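Local coordinates for NANS (YJHS), A 9-O-acetyl N-acetylneuraminic acid esterase (Escherichia coli O157:H7 EDL933, PDB 3PT5), which hydrolyses the 9-O-acetyl ester of 9-O-acetyl-N-acetylneuraminic acid and is probably needed for growth on this host sialic acid, at residues W188-F193 / A201-H206; G236-Y241 / A252-Y257; D285-S290 / S296-P301. One frame throughout, in Å; residues are numbered along the deposited sequence.

Contact 1. Residues W188-F193 / A201-H206; sequences WMQGEF and ASHPQH
His203 NE2 donates to Gln190 OE1 over 2.9 Å, a nearly straight bond with an N-H...O angle of 166° that joins the residue after strand 182-189 to the first turn of helix 203-218. The two side chains approach from opposite directions. The amide and the imidazole lie almost in one plane, with OE1 at the NE2 edge of the ring, where the neighbouring ring carbon CD2 stands 3.7 Å from OE1. The bond uses a lone pair of OE1 and lies in the carbonyl plane (C=O...N angle 142°). A bend in the Gln190 chain at its second torsion (chi2 -83°) carries the amide toward the helix, although the side chain does not set out in that direction. The other end of the amide is held as well: Gln190 NE2 bonds to Asp194 OD2, so both polar atoms are engaged and rotation of the group is fixed in a buried setting. Gln190 CB, meanwhile, lies over one face of the Trp188 indole, toward its rim.

In the SGNH hydrolase fold this is the start of a beta-alpha-beta crossover: strand 182-189 leads through the connecting loop into helix 203-218 and on to the adjacent parallel strand 233-236. The contact sits at the C-terminal end of the first of these strands.

Gly191 adds a looser touch, its CA 4.2 Å from His203 NE2. Its backbone angles would press a side chain against the preceding carbonyl oxygen, which accounts for glycine here. Gly191 N bonds to Gln29 OE1, and the next residue, Glu192, reaches Asn31 ND2 through OE2. Phe136 meets the imidazole of His203 edge-to-face.

Contact 2. Residues G236-Y241 / A252-Y257; sequences GDTTWY and AIYGNY
Buried packing sets the ring of Tyr254, near the C-terminal end of helix 247-253, against the side chain of Thr238 and the backbone of Gly236 in the segment that leads from strand 233-236 into helix 240-245. The phenol ring is sandwiched. Over one face lies Thr238 CG2, 4.2 Å from the ring centroid and 22° off the normal, a CH-pi contact; over the opposite face, toward the rim, lies the CE2 edge of Tyr257. Thr238 has its hydroxyl anti to the backbone N (chi1 -173°), which turns the methyl to the ring and lets OG1 bond to Glu192 OE2. Gly236 O comes in the ring plane, at the edge, 3.5 Å from Tyr254 CE1. The phenol oxygen is tied indirectly to the same loop: Tyr254 OH donates to a water at 2.8 Å, and this water donates in turn to Asp237 O at 3.0 Å. The carboxylate of Asp237 comes back near the ring, OD1 4.0 Å from Tyr254 CD1, but its polar bonds go elsewhere: OD1 to Tyr250 OH and weakly to Thr238 N, OD2 in a salt bridge to Lys243. Two residues on, Thr239 occupies the N-cap position of helix 240-245, with a weak capping bond from Tyr241 N to Thr239 OG1. The loop after parallel strand 233-236 thus packs near the end of helix 247-253, at the sheet end that carries the active site in SGNH hydrolases.

Contact 3. Residues D285-S290 / S296-P301; sequences DPDDLS and SAYRSP
Asp287 and Tyr298 meet with their side chains crossing at about a right angle, yet their flat groups are only 21° from parallel. The carboxylate lies beside the ring edge at CE2, near the ring plane, with Asp287 OD2 3.6 Å and OD1 3.8 Å from Tyr298 CE2. Such an edge-on approach sets both carboxylate oxygens beside the C-H at CE2, which is probably mildly favourable. Asp287 OD1 has a stronger partner in Gly295 N, a bond that fixes the carboxylate beside the tyrosine.

Asp285 makes the directional link. Its CG stands anti to the backbone N (chi1 -174°), pointing the carboxylate at the start of the 3-10 segment 296-298, where Ser296 N donates to Asp285 OD2 over 2.8 Å. The donor comes from above the carboxylate plane, 37° out of it. Asp285 OD1 is taken by Tyr293 OH, so the two oxygens hold different parts of the loop. Ser296 OG lies 3.5 Å from Asp285 OD2, but bonds to Asn280 O. A water strengthens the join between the backbones, donating to Asp285 O at 2.7 Å and accepting from Ala297 N at 2.9 Å. Arg299 N closes the 3-10 turn on Ser296 O.

Both segments belong to the long connection between strand 265-268 and helix 315-335, and the centre of the contact lies about 22 Å from the centre of the chain. Asp285 packs against Ser314, just before that helix, whereas Arg299 reaches across to the backbone oxygens of Glu37 and Tyr89, so the connection is fastened to loops from the N-terminal part of the chain.

Contacts 1 and 2 form one continuous patch, their centres about 9 Å apart, at the C-terminal ends of neighbouring parallel strands. Thr238 OG1 and Glu192 OE2 stand 2.7 Å apart, probably hydrogen-bonded, as are Tyr257 OH and Gln190 O, also at 2.7 Å; Tyr257 OH further packs on His203 CE1. The loop after strand 20-28, which meets contact 1, lies at the same end of the sheet, where SGNH hydrolases carry the active site, so the patch is probably close to it. Contact 3 stands apart: its centre is about 31 Å from that of contact 1, and its nearest atoms are about 9 Å from contact 2.

Contact 1. Residues W188-F193 / A201-H206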
ATOM      1  N   TRP A 188      -2.467   6.290   0.429  1.00  9.70           N
ATOM      2  CA  TRP A 188      -1.613   6.489   1.604  1.00  9.66           C
ATOM      3  C   TRP A 188      -2.300   5.873   2.811  1.00 10.22           C
ATOM      4  O   TRP A 188      -3.419   6.250   3.098  1.00  9.88           O
ATOM      5  CB  TRP A 188      -1.504   7.994   1.831  1.00  9.15           C
ATOM      6  CG  TRP A 188      -0.748   8.396   3.037  1.00  8.90           C
ATOM      7  CD1 TRP A 188      -1.278   8.864   4.205  1.00  9.38           C
ATOM      8  CD2 TRP A 188       0.686   8.361   3.228  1.00  9.78           C
ATOM      9  NE1 TRP A 188      -0.265   9.143   5.108  1.00  7.43           N
ATOM     10  CE2 TRP A 188       0.940   8.822   4.542  1.00  8.70           C
ATOM     11  CE3 TRP A 188       1.772   7.955   2.430  1.00 10.84           C
ATOM     12  CZ2 TRP A 188       2.237   8.925   5.068  1.00 11.97           C
ATOM     13  CZ3 TRP A 188       3.068   8.049   2.960  1.00  9.86           C
ATOM     14  CH2 TRP A 188       3.282   8.542   4.261  1.00  9.43           C
ATOM     15  N   MET A 189      -1.626   4.965   3.541  1.00  8.33           N
ATOM     16  CA  MET A 189      -2.153   4.507   4.826  1.00  8.61           C
ATOM     17  C   MET A 189      -1.009   4.530   5.779  1.00  8.94           C
ATOM     18  O   MET A 189      -0.110   3.708   5.682  1.00  8.56           O
ATOM     19  CB  MET A 189      -2.743   3.085   4.773  1.00  8.03           C
ATOM     20  CG  MET A 189      -4.008   3.069   3.965  1.00 11.06           C
ATOM     21  SD  MET A 189      -4.746   1.481   3.691  1.00 12.67           S
ATOM     22  CE  MET A 189      -5.330   1.073   5.330  1.00 11.13           C
ATOM     23  N   GLN A 190      -1.043   5.510   6.674  1.00  8.99           N
ATOM     24  CA  GLN A 190       0.037   5.724   7.612  1.00  9.23           C
ATOM     25  C   GLN A 190      -0.466   6.519   8.802  1.00  8.95           C
ATOM     26  O   GLN A 190      -1.386   7.332   8.684  1.00 10.47           O
ATOM     27  CB  GLN A 190       1.144   6.496   6.920  1.00  9.41           C
ATOM     28  CG  GLN A 190       2.461   6.508   7.667  1.00  9.18           C
ATOM     29  CD  GLN A 190       2.510   7.560   8.744  1.00  9.88           C
ATOM     30  OE1 GLN A 190       1.904   8.609   8.602  1.00 13.59           O
ATOM     31  NE2 GLN A 190       3.257   7.295   9.820  1.00 10.99           N
ATOM     32  N   GLY A 191       0.140   6.252   9.950  1.00  9.20           N
ATOM     33  CA  GLY A 191      -0.123   7.027  11.155  1.00  9.42           C
ATOM     34  C   GLY A 191       0.058   6.229  12.413  1.00  8.85           C
ATOM     35  O   GLY A 191       0.349   6.787  13.482  1.00 10.07           O
ATOM     36  N   GLU A 192      -0.102   4.910  12.291  1.00  9.26           N
ATOM     37  CA  GLU A 192      -0.173   4.015  13.465  1.00  9.84           C
ATOM     38  C   GLU A 192       0.961   4.258  14.461  1.00  9.80           C
ATOM     39  O   GLU A 192       0.709   4.413  15.649  1.00 10.41           O
ATOM     40  CB  GLU A 192      -0.080   2.568  13.014  1.00  9.66           C
ATOM     41  CG  GLU A 192      -1.377   2.003  12.409  1.00 10.21           C
ATOM     42  CD  GLU A 192      -1.515   2.225  10.909  1.00  8.99           C
ATOM     43  OE1 GLU A 192      -0.683   2.914  10.288  1.00 10.01           O
ATOM     44  OE2 GLU A 192      -2.520   1.691  10.331  1.00 10.52           O
ATOM     45  N   PHE A 193       2.203   4.228  13.992  1.00  9.31           N
ATOM     46  CA  PHE A 193       3.329   4.358  14.959  1.00 10.85           C
ATOM     47  C   PHE A 193       3.387   5.746  15.561  1.00 10.86           C
ATOM     48  O   PHE A 193       3.755   5.916  16.737  1.00 12.43           O
ATOM     49  CB  PHE A 193       4.666   3.963  14.337  1.00 10.92           C
ATOM     50  CG  PHE A 193       4.957   2.496  14.439  1.00 10.79           C
ATOM     51  CD1 PHE A 193       3.922   1.561  14.443  1.00 12.34           C
ATOM     52  CD2 PHE A 193       6.267   2.044  14.543  1.00 11.26           C
ATOM     53  CE1 PHE A 193       4.186   0.214  14.545  1.00 15.07           C
ATOM     54  CE2 PHE A 193       6.532   0.687  14.657  1.00 11.45           C
ATOM     55  CZ  PHE A 193       5.507  -0.222  14.661  1.00 12.53           C
ATOM     56  N   ALA A 201       1.409  15.007  18.004  1.00 17.73           N
ATOM     57  CA  ALA A 201       0.719  16.204  17.558  1.00 17.37           C
ATOM     58  C   ALA A 201       1.473  16.941  16.456  1.00 16.81           C
ATOM     59  O   ALA A 201       0.886  17.772  15.746  1.00 18.05           O
ATOM     60  CB  ALA A 201       0.419  17.111  18.736  1.00 18.00           C
ATOM     61  N   SER A 202       2.759  16.623  16.275  1.00 16.45           N
ATOM     62  CA  SER A 202       3.509  17.173  15.150  1.00 16.36           C
ATOM     63  C   SER A 202       3.189  16.479  13.807  1.00 15.75           C
ATOM     64  O   SER A 202       3.539  16.985  12.760  1.00 16.32           O
ATOM     65  CB  SER A 202       5.010  17.105  15.413  1.00 17.56           C
ATOM     66  OG  SER A 202       5.416  15.767  15.580  1.00 20.78           O
ATOM     67  N   HIS A 203       2.534  15.325  13.841  1.00 15.58           N
ATOM     68  CA  HIS A 203       2.311  14.564  12.602  1.00 14.24           C
ATOM     69  C   HIS A 203       1.533  15.379  11.557  1.00 13.87           C
ATOM     70  O   HIS A 203       1.955  15.432  10.396  1.00 14.35           O
ATOM     71  CB  HIS A 203       1.622  13.218  12.903  1.00 13.15           C
ATOM     72  CG  HIS A 203       1.268  12.426  11.683  1.00 12.46           C
ATOM     73  ND1 HIS A 203       0.286  12.817  10.795  1.00 12.10           N
ATOM     74  CD2 HIS A 203       1.733  11.233  11.231  1.00 10.19           C
ATOM     75  CE1 HIS A 203       0.184  11.913   9.831  1.00 11.18           C
ATOM     76  NE2 HIS A 203       1.066  10.955  10.063  1.00 14.04           N
ATOM     77  N   PRO A 204       0.437  16.053  11.953  1.00 14.04           N
ATOM     78  CA  PRO A 204      -0.276  16.774  10.855  1.00 14.77           C
ATOM     79  C   PRO A 204       0.585  17.731  10.026  1.00 15.59           C
ATOM     80  O   PRO A 204       0.514  17.716   8.783  1.00 15.24           O
ATOM     81  CB  PRO A 204      -1.410  17.493  11.596  1.00 14.83           C
ATOM     82  CG  PRO A 204      -1.732  16.557  12.744  1.00 15.02           C
ATOM     83  CD  PRO A 204      -0.367  16.047  13.200  1.00 13.86           C
ATOM     84  N   GLN A 205       1.418  18.534  10.684  1.00 16.17           N
ATOM     85  CA  GLN A 205       2.285  19.417   9.920  1.00 17.43           C
ATOM     86  C   GLN A 205       3.366  18.682   9.138  1.00 16.67           C
ATOM     87  O   GLN A 205       3.668  19.070   8.020  1.00 17.41           O
ATOM     88  CB  GLN A 205       2.849  20.561  10.760  1.00 18.50           C
ATOM     89  CG  GLN A 205       1.816  21.686  11.038  1.00 24.00           C
ATOM     90  CD  GLN A 205       0.845  21.969   9.862  1.00 28.99           C
ATOM     91  OE1 GLN A 205       1.240  22.450   8.784  1.00 33.10           O
ATOM     92  NE2 GLN A 205      -0.440  21.685  10.086  1.00 31.18           N
ATOM     93  N   HIS A 206       3.928  17.608   9.704  1.00 15.54           N
ATOM     94  CA  HIS A 206       4.921  16.810   8.972  1.00 15.88           C
ATOM     95  C   HIS A 206       4.325  16.214   7.715  1.00 15.44           C
ATOM     96  O   HIS A 206       4.936  16.271   6.641  1.00 15.74           O
ATOM     97  CB  HIS A 206       5.517  15.677   9.824  1.00 16.82           C
ATOM     98  CG  HIS A 206       6.501  16.142  10.851  1.00 19.21           C
ATOM     99  ND1 HIS A 206       6.577  15.592  12.114  1.00 24.28           N
ATOM    100  CD2 HIS A 206       7.437  17.118  10.811  1.00 23.13           C
ATOM    101  CE1 HIS A 206       7.522  16.204  12.805  1.00 20.02           C
ATOM    102  NE2 HIS A 206       8.058  17.137  12.038  1.00 24.51           N
TER

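Contact 2. Residues G236-Y241 / A252-Y257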
ATOM      1  N   GLY A 236      -6.182   6.305   3.886  1.00  9.91           N
ATOM      2  CA  GLY A 236      -7.009   5.283   4.498  1.00 10.62           C
ATOM      3  C   GLY A 236      -6.967   5.286   6.012  1.00 10.37           C
ATOM      4  O   GLY A 236      -5.989   5.701   6.643  1.00 11.09           O
ATOM      5  N   ASP A 237      -8.039   4.768   6.583  1.00 10.16           N
ATOM      6  CA  ASP A 237      -8.172   4.613   8.026  1.00  9.69           C
ATOM      7  C   ASP A 237      -7.273   3.471   8.561  1.00  9.38           C
ATOM      8  O   ASP A 237      -6.476   2.855   7.814  1.00  9.53           O
ATOM      9  CB  ASP A 237      -9.659   4.337   8.319  1.00  8.96           C
ATOM     10  CG  ASP A 237     -10.119   4.808   9.712  1.00  9.98           C
ATOM     11  OD1 ASP A 237      -9.282   5.256  10.529  1.00 11.44           O
ATOM     12  OD2 ASP A 237     -11.347   4.722   9.977  1.00 11.59           O
ATOM     13  N   THR A 238      -7.377   3.203   9.852  1.00  9.15           N
ATOM     14  CA  THR A 238      -6.593   2.141  10.482  1.00  8.93           C
ATOM     15  C   THR A 238      -7.546   1.176  11.202  1.00  8.49           C
ATOM     16  O   THR A 238      -8.774   1.330  11.109  1.00  8.96           O
ATOM     17  CB  THR A 238      -5.523   2.725  11.423  1.00 10.18           C
ATOM     18  OG1 THR A 238      -4.672   1.668  11.907  1.00 10.12           O
ATOM     19  CG2 THR A 238      -6.137   3.472  12.573  1.00 11.14           C
ATOM     20  N   THR A 239      -6.988   0.153  11.864  1.00  7.65           N
ATOM     21  CA  THR A 239      -7.814  -0.869  12.517  1.00  7.80           C
ATOM     22  C   THR A 239      -8.366  -0.421  13.859  1.00  7.57           C
ATOM     23  O   THR A 239      -7.889   0.557  14.448  1.00  8.77           O
ATOM     24  CB  THR A 239      -7.052  -2.186  12.773  1.00  7.10           C
ATOM     25  OG1 THR A 239      -6.237  -2.044  13.945  1.00  7.72           O
ATOM     26  CG2 THR A 239      -6.205  -2.553  11.581  1.00  7.37           C
ATOM     27  N   TRP A 240      -9.306  -1.207  14.368  1.00  8.55           N
ATOM     28  CA  TRP A 240      -9.967  -0.876  15.614  1.00  8.72           C
ATOM     29  C   TRP A 240      -9.006  -0.849  16.778  1.00 10.03           C
ATOM     30  O   TRP A 240      -9.228  -0.110  17.732  1.00 11.16           O
ATOM     31  CB  TRP A 240     -11.097  -1.863  15.904  1.00  9.07           C
ATOM     32  CG  TRP A 240     -10.713  -3.310  16.091  1.00 10.87           C
ATOM     33  CD1 TRP A 240     -10.801  -4.312  15.143  1.00 10.90           C
ATOM     34  CD2 TRP A 240     -10.287  -3.942  17.305  1.00 12.27           C
ATOM     35  NE1 TRP A 240     -10.424  -5.525  15.703  1.00 13.16           N
ATOM     36  CE2 TRP A 240     -10.114  -5.323  17.023  1.00 13.29           C
ATOM     37  CE3 TRP A 240     -10.029  -3.478  18.612  1.00 13.67           C
ATOM     38  CZ2 TRP A 240      -9.669  -6.235  17.991  1.00 15.34           C
ATOM     39  CZ3 TRP A 240      -9.587  -4.399  19.575  1.00 14.41           C
ATOM     40  CH2 TRP A 240      -9.408  -5.754  19.250  1.00 11.48           C
ATOM     41  N   TYR A 241      -7.943  -1.652  16.695  1.00  9.00           N
ATOM     42  CA  TYR A 241      -6.914  -1.679  17.763  1.00 10.47           C
ATOM     43  C   TYR A 241      -6.349  -0.269  18.012  1.00 10.87           C
ATOM     44  O   TYR A 241      -6.278   0.227  19.181  1.00 11.56           O
ATOM     45  CB  TYR A 241      -5.778  -2.661  17.414  1.00 10.19           C
ATOM     46  CG  TYR A 241      -4.597  -2.439  18.343  1.00 10.77           C
ATOM     47  CD1 TYR A 241      -4.620  -2.941  19.643  1.00 13.58           C
ATOM     48  CD2 TYR A 241      -3.513  -1.670  17.950  1.00 12.43           C
ATOM     49  CE1 TYR A 241      -3.567  -2.712  20.524  1.00 10.86           C
ATOM     50  CE2 TYR A 241      -2.447  -1.418  18.825  1.00 11.50           C
ATOM     51  CZ  TYR A 241      -2.500  -1.942  20.110  1.00 13.64           C
ATOM     52  OH  TYR A 241      -1.476  -1.711  20.977  1.00 15.91           O
ATOM     53  N   ALA A 252      -6.222  13.481  16.367  1.00 15.62           N
ATOM     54  CA  ALA A 252      -5.304  14.473  15.802  1.00 14.55           C
ATOM     55  C   ALA A 252      -4.770  14.031  14.448  1.00 14.50           C
ATOM     56  O   ALA A 252      -4.855  14.765  13.445  1.00 15.64           O
ATOM     57  CB  ALA A 252      -4.171  14.758  16.746  1.00 14.86           C
ATOM     58  N   ILE A 253      -4.262  12.803  14.404  1.00 12.94           N
ATOM     59  CA  ILE A 253      -3.585  12.330  13.208  1.00 12.25           C
ATOM     60  C   ILE A 253      -4.531  11.999  12.064  1.00 12.05           C
ATOM     61  O   ILE A 253      -4.375  12.508  10.935  1.00 11.43           O
ATOM     62  CB  ILE A 253      -2.644  11.171  13.540  1.00 11.88           C
ATOM     63  CG1 ILE A 253      -1.540  11.697  14.464  1.00 11.77           C
ATOM     64  CG2 ILE A 253      -2.095  10.502  12.243  1.00 11.72           C
ATOM     65  CD1 ILE A 253      -0.479  10.691  14.932  1.00 14.09           C
ATOM     66  N   TYR A 254      -5.510  11.151  12.359  1.00 11.93           N
ATOM     67  CA  TYR A 254      -6.431  10.711  11.317  1.00 11.82           C
ATOM     68  C   TYR A 254      -7.506  11.760  11.070  1.00 12.08           C
ATOM     69  O   TYR A 254      -8.048  11.850   9.961  1.00 13.50           O
ATOM     70  CB  TYR A 254      -6.999   9.313  11.621  1.00 11.73           C
ATOM     71  CG  TYR A 254      -5.967   8.228  11.362  1.00 11.32           C
ATOM     72  CD1 TYR A 254      -5.983   7.497  10.175  1.00 12.51           C
ATOM     73  CD2 TYR A 254      -4.960   7.952  12.277  1.00 11.98           C
ATOM     74  CE1 TYR A 254      -5.026   6.528   9.905  1.00 11.36           C
ATOM     75  CE2 TYR A 254      -3.974   6.983  12.016  1.00 12.00           C
ATOM     76  CZ  TYR A 254      -4.025   6.258  10.834  1.00 11.48           C
ATOM     77  OH  TYR A 254      -3.075   5.280  10.556  1.00 11.36           O
ATOM     78  N   GLY A 255      -7.765  12.606  12.059  1.00 12.88           N
ATOM     79  CA  GLY A 255      -8.680  13.724  11.837  1.00 12.79           C
ATOM     80  C   GLY A 255      -8.112  14.678  10.797  1.00 12.84           C
ATOM     81  O   GLY A 255      -8.855  15.236   9.973  1.00 14.33           O
ATOM     82  N   ASN A 256      -6.791  14.812  10.777  1.00 12.39           N
ATOM     83  CA  ASN A 256      -6.141  15.674   9.820  1.00 13.39           C
ATOM     84  C   ASN A 256      -6.279  15.181   8.370  1.00 13.34           C
ATOM     85  O   ASN A 256      -6.094  15.937   7.420  1.00 14.58           O
ATOM     86  CB  ASN A 256      -4.680  15.877  10.187  1.00 13.80           C
ATOM     87  CG  ASN A 256      -4.006  16.885   9.291  1.00 12.08           C
ATOM     88  OD1 ASN A 256      -4.438  18.054   9.202  1.00 16.46           O
ATOM     89  ND2 ASN A 256      -2.924  16.463   8.637  1.00 13.42           N
ATOM     90  N   TYR A 257      -6.579  13.903   8.203  1.00 13.39           N
ATOM     91  CA  TYR A 257      -6.842  13.356   6.864  1.00 14.27           C
ATOM     92  C   TYR A 257      -8.251  13.705   6.385  1.00 15.99           C
ATOM     93  O   TYR A 257      -8.537  13.603   5.196  1.00 15.35           O
ATOM     94  CB  TYR A 257      -6.694  11.842   6.870  1.00 13.62           C
ATOM     95  CG  TYR A 257      -5.279  11.351   7.119  1.00 12.62           C
ATOM     96  CD1 TYR A 257      -4.172  11.968   6.522  1.00 10.65           C
ATOM     97  CD2 TYR A 257      -5.048  10.244   7.926  1.00 11.62           C
ATOM     98  CE1 TYR A 257      -2.860  11.504   6.766  1.00 12.47           C
ATOM     99  CE2 TYR A 257      -3.759   9.768   8.162  1.00 10.19           C
ATOM    100  CZ  TYR A 257      -2.670  10.382   7.585  1.00 10.66           C
ATOM    101  OH  TYR A 257      -1.396   9.896   7.847  1.00  9.91           O
TER
HETATM  102  O   HOH W   1      -3.623   3.563   8.408  1.00 14.03           O

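Contact 3. Residues D285-S290 / S296-P301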
ATOM      1  N   ASP A 285     -10.759 -13.523  11.282  1.00 11.99           N
ATOM      2  CA  ASP A 285     -10.303 -13.943   9.962  1.00 12.18           C
ATOM      3  C   ASP A 285     -10.638 -15.426   9.754  1.00 13.13           C
ATOM      4  O   ASP A 285      -9.739 -16.279   9.679  1.00 14.15           O
ATOM      5  CB  ASP A 285      -8.800 -13.669   9.846  1.00 11.37           C
ATOM      6  CG  ASP A 285      -8.246 -13.927   8.458  1.00 12.40           C
ATOM      7  OD1 ASP A 285      -8.966 -13.801   7.430  1.00 11.60           O
ATOM      8  OD2 ASP A 285      -7.057 -14.296   8.435  1.00 11.41           O
ATOM      9  N   PRO A 286     -11.930 -15.737   9.642  1.00 13.60           N
ATOM     10  CA  PRO A 286     -12.288 -17.162   9.519  1.00 14.22           C
ATOM     11  C   PRO A 286     -11.837 -17.773   8.184  1.00 14.81           C
ATOM     12  O   PRO A 286     -11.723 -17.067   7.184  1.00 15.18           O
ATOM     13  CB  PRO A 286     -13.813 -17.142   9.594  1.00 14.39           C
ATOM     14  CG  PRO A 286     -14.208 -15.759   9.208  1.00 14.30           C
ATOM     15  CD  PRO A 286     -13.116 -14.862   9.685  1.00 14.35           C
ATOM     16  N   ASP A 287     -11.616 -19.085   8.196  1.00 16.05           N
ATOM     17  CA  ASP A 287     -11.366 -19.872   6.999  1.00 16.87           C
ATOM     18  C   ASP A 287     -12.566 -19.910   6.071  1.00 16.81           C
ATOM     19  O   ASP A 287     -13.724 -19.728   6.501  1.00 17.26           O
ATOM     20  CB  ASP A 287     -11.105 -21.328   7.381  1.00 17.62           C
ATOM     21  CG  ASP A 287      -9.976 -21.485   8.352  1.00 18.95           C
ATOM     22  OD1 ASP A 287      -9.077 -20.596   8.442  1.00 18.61           O
ATOM     23  OD2 ASP A 287      -9.963 -22.529   9.021  1.00 21.40           O
ATOM     24  N   ASP A 288     -12.284 -20.178   4.799  1.00 16.81           N
ATOM     25  CA  ASP A 288     -13.320 -20.626   3.855  1.00 16.73           C
ATOM     26  C   ASP A 288     -12.814 -21.897   3.176  1.00 16.69           C
ATOM     27  O   ASP A 288     -12.036 -21.816   2.233  1.00 17.03           O
ATOM     28  CB  ASP A 288     -13.613 -19.545   2.805  1.00 17.89           C
ATOM     29  CG  ASP A 288     -14.772 -19.937   1.861  1.00 20.34           C
ATOM     30  OD1 ASP A 288     -15.171 -21.130   1.866  1.00 23.16           O
ATOM     31  OD2 ASP A 288     -15.297 -19.055   1.144  1.00 23.50           O
ATOM     32  N   LEU A 289     -13.225 -23.058   3.704  1.00 16.09           N
ATOM     33  CA  LEU A 289     -12.723 -24.366   3.262  1.00 16.73           C
ATOM     34  C   LEU A 289     -13.027 -24.600   1.793  1.00 15.89           C
ATOM     35  O   LEU A 289     -12.210 -25.183   1.050  1.00 15.89           O
ATOM     36  CB  LEU A 289     -13.356 -25.479   4.098  1.00 16.78           C
ATOM     37  CG  LEU A 289     -12.633 -26.078   5.302  1.00 19.49           C
ATOM     38  CD1 LEU A 289     -11.584 -25.150   5.922  1.00 19.18           C
ATOM     39  CD2 LEU A 289     -13.612 -26.619   6.324  1.00 18.15           C
ATOM     40  N   SER A 290     -14.183 -24.092   1.352  1.00 16.17           N
ATOM     41  CA  SER A 290     -14.625 -24.333  -0.013  1.00 15.65           C
ATOM     42  C   SER A 290     -13.694 -23.729  -1.081  1.00 16.14           C
ATOM     43  O   SER A 290     -13.652 -24.209  -2.228  1.00 16.08           O
ATOM     44  CB  SER A 290     -16.075 -23.861  -0.194  1.00 15.85           C
ATOM     45  OG  SER A 290     -16.132 -22.459  -0.375  1.00 17.97           O
ATOM     46  N   SER A 296      -5.569 -16.418   9.494  1.00  9.58           N
ATOM     47  CA  SER A 296      -4.423 -16.141  10.369  1.00 10.11           C
ATOM     48  C   SER A 296      -4.309 -17.022  11.604  1.00 10.20           C
ATOM     49  O   SER A 296      -3.244 -17.061  12.238  1.00 11.66           O
ATOM     50  CB  SER A 296      -4.487 -14.688  10.796  1.00 10.53           C
ATOM     51  OG  SER A 296      -5.644 -14.504  11.603  1.00 10.45           O
ATOM     52  N   ALA A 297      -5.383 -17.753  11.928  1.00 11.13           N
ATOM     53  CA  ALA A 297      -5.420 -18.574  13.131  1.00 11.74           C
ATOM     54  C   ALA A 297      -4.322 -19.632  13.107  1.00 11.92           C
ATOM     55  O   ALA A 297      -3.900 -20.073  14.169  1.00 12.33           O
ATOM     56  CB  ALA A 297      -6.787 -19.241  13.271  1.00 12.76           C
ATOM     57  N   TYR A 298      -3.849 -19.983  11.904  1.00 11.20           N
ATOM     58  CA  TYR A 298      -2.833 -21.029  11.743  1.00 11.88           C
ATOM     59  C   TYR A 298      -1.411 -20.554  11.969  1.00 11.72           C
ATOM     60  O   TYR A 298      -0.479 -21.360  12.078  1.00 12.32           O
ATOM     61  CB  TYR A 298      -2.964 -21.715  10.364  1.00 11.17           C
ATOM     62  CG  TYR A 298      -4.156 -22.631  10.313  1.00 15.76           C
ATOM     63  CD1 TYR A 298      -4.053 -23.942  10.798  1.00 17.62           C
ATOM     64  CD2 TYR A 298      -5.377 -22.195   9.810  1.00 17.06           C
ATOM     65  CE1 TYR A 298      -5.115 -24.795  10.777  1.00 21.70           C
ATOM     66  CE2 TYR A 298      -6.499 -23.082   9.790  1.00 17.82           C
ATOM     67  CZ  TYR A 298      -6.330 -24.377  10.290  1.00 18.01           C
ATOM     68  OH  TYR A 298      -7.359 -25.294  10.300  1.00 26.14           O
ATOM     69  N   ARG A 299      -1.222 -19.238  12.045  1.00  9.97           N
ATOM     70  CA  ARG A 299       0.107 -18.676  12.287  1.00 11.25           C
ATOM     71  C   ARG A 299       0.506 -18.716  13.766  1.00 11.43           C
ATOM     72  O   ARG A 299      -0.333 -18.803  14.651  1.00 12.52           O
ATOM     73  CB  ARG A 299       0.212 -17.246  11.749  1.00  9.84           C
ATOM     74  CG  ARG A 299       0.071 -17.186  10.243  1.00  9.74           C
ATOM     75  CD  ARG A 299       0.895 -16.092   9.634  1.00  7.75           C
ATOM     76  NE  ARG A 299       0.661 -15.925   8.205  1.00  9.03           N
ATOM     77  CZ  ARG A 299       1.599 -15.498   7.339  1.00 10.94           C
ATOM     78  NH1 ARG A 299       1.326 -15.333   6.051  1.00 10.54           N
ATOM     79  NH2 ARG A 299       2.832 -15.263   7.771  1.00 12.04           N
ATOM     80  N   SER A 300       1.813 -18.611  13.987  1.00 12.52           N
ATOM     81  CA  SER A 300       2.425 -18.807  15.298  1.00 13.73           C
ATOM     82  C   SER A 300       3.576 -17.797  15.384  1.00 14.01           C
ATOM     83  O   SER A 300       3.938 -17.221  14.370  1.00 15.10           O
ATOM     84  CB  SER A 300       2.963 -20.239  15.407  1.00 14.52           C
ATOM     85  OG  SER A 300       1.914 -21.188  15.327  1.00 16.16           O
ATOM     86  N   PRO A 301       4.151 -17.569  16.586  1.00 14.73           N
ATOM     87  CA  PRO A 301       5.250 -16.585  16.649  1.00 15.80           C
ATOM     88  C   PRO A 301       6.394 -16.842  15.660  1.00 16.74           C
ATOM     89  O   PRO A 301       6.997 -15.904  15.168  1.00 19.01           O
ATOM     90  CB  PRO A 301       5.718 -16.666  18.101  1.00 15.56           C
ATOM     91  CG  PRO A 301       4.447 -17.076  18.853  1.00 15.46           C
ATOM     92  CD  PRO A 301       3.706 -18.003  17.924  1.00 14.42           C
TER
HETATM   93  O   HOH W   2      -8.042 -18.082  10.698  1.00 24.61           O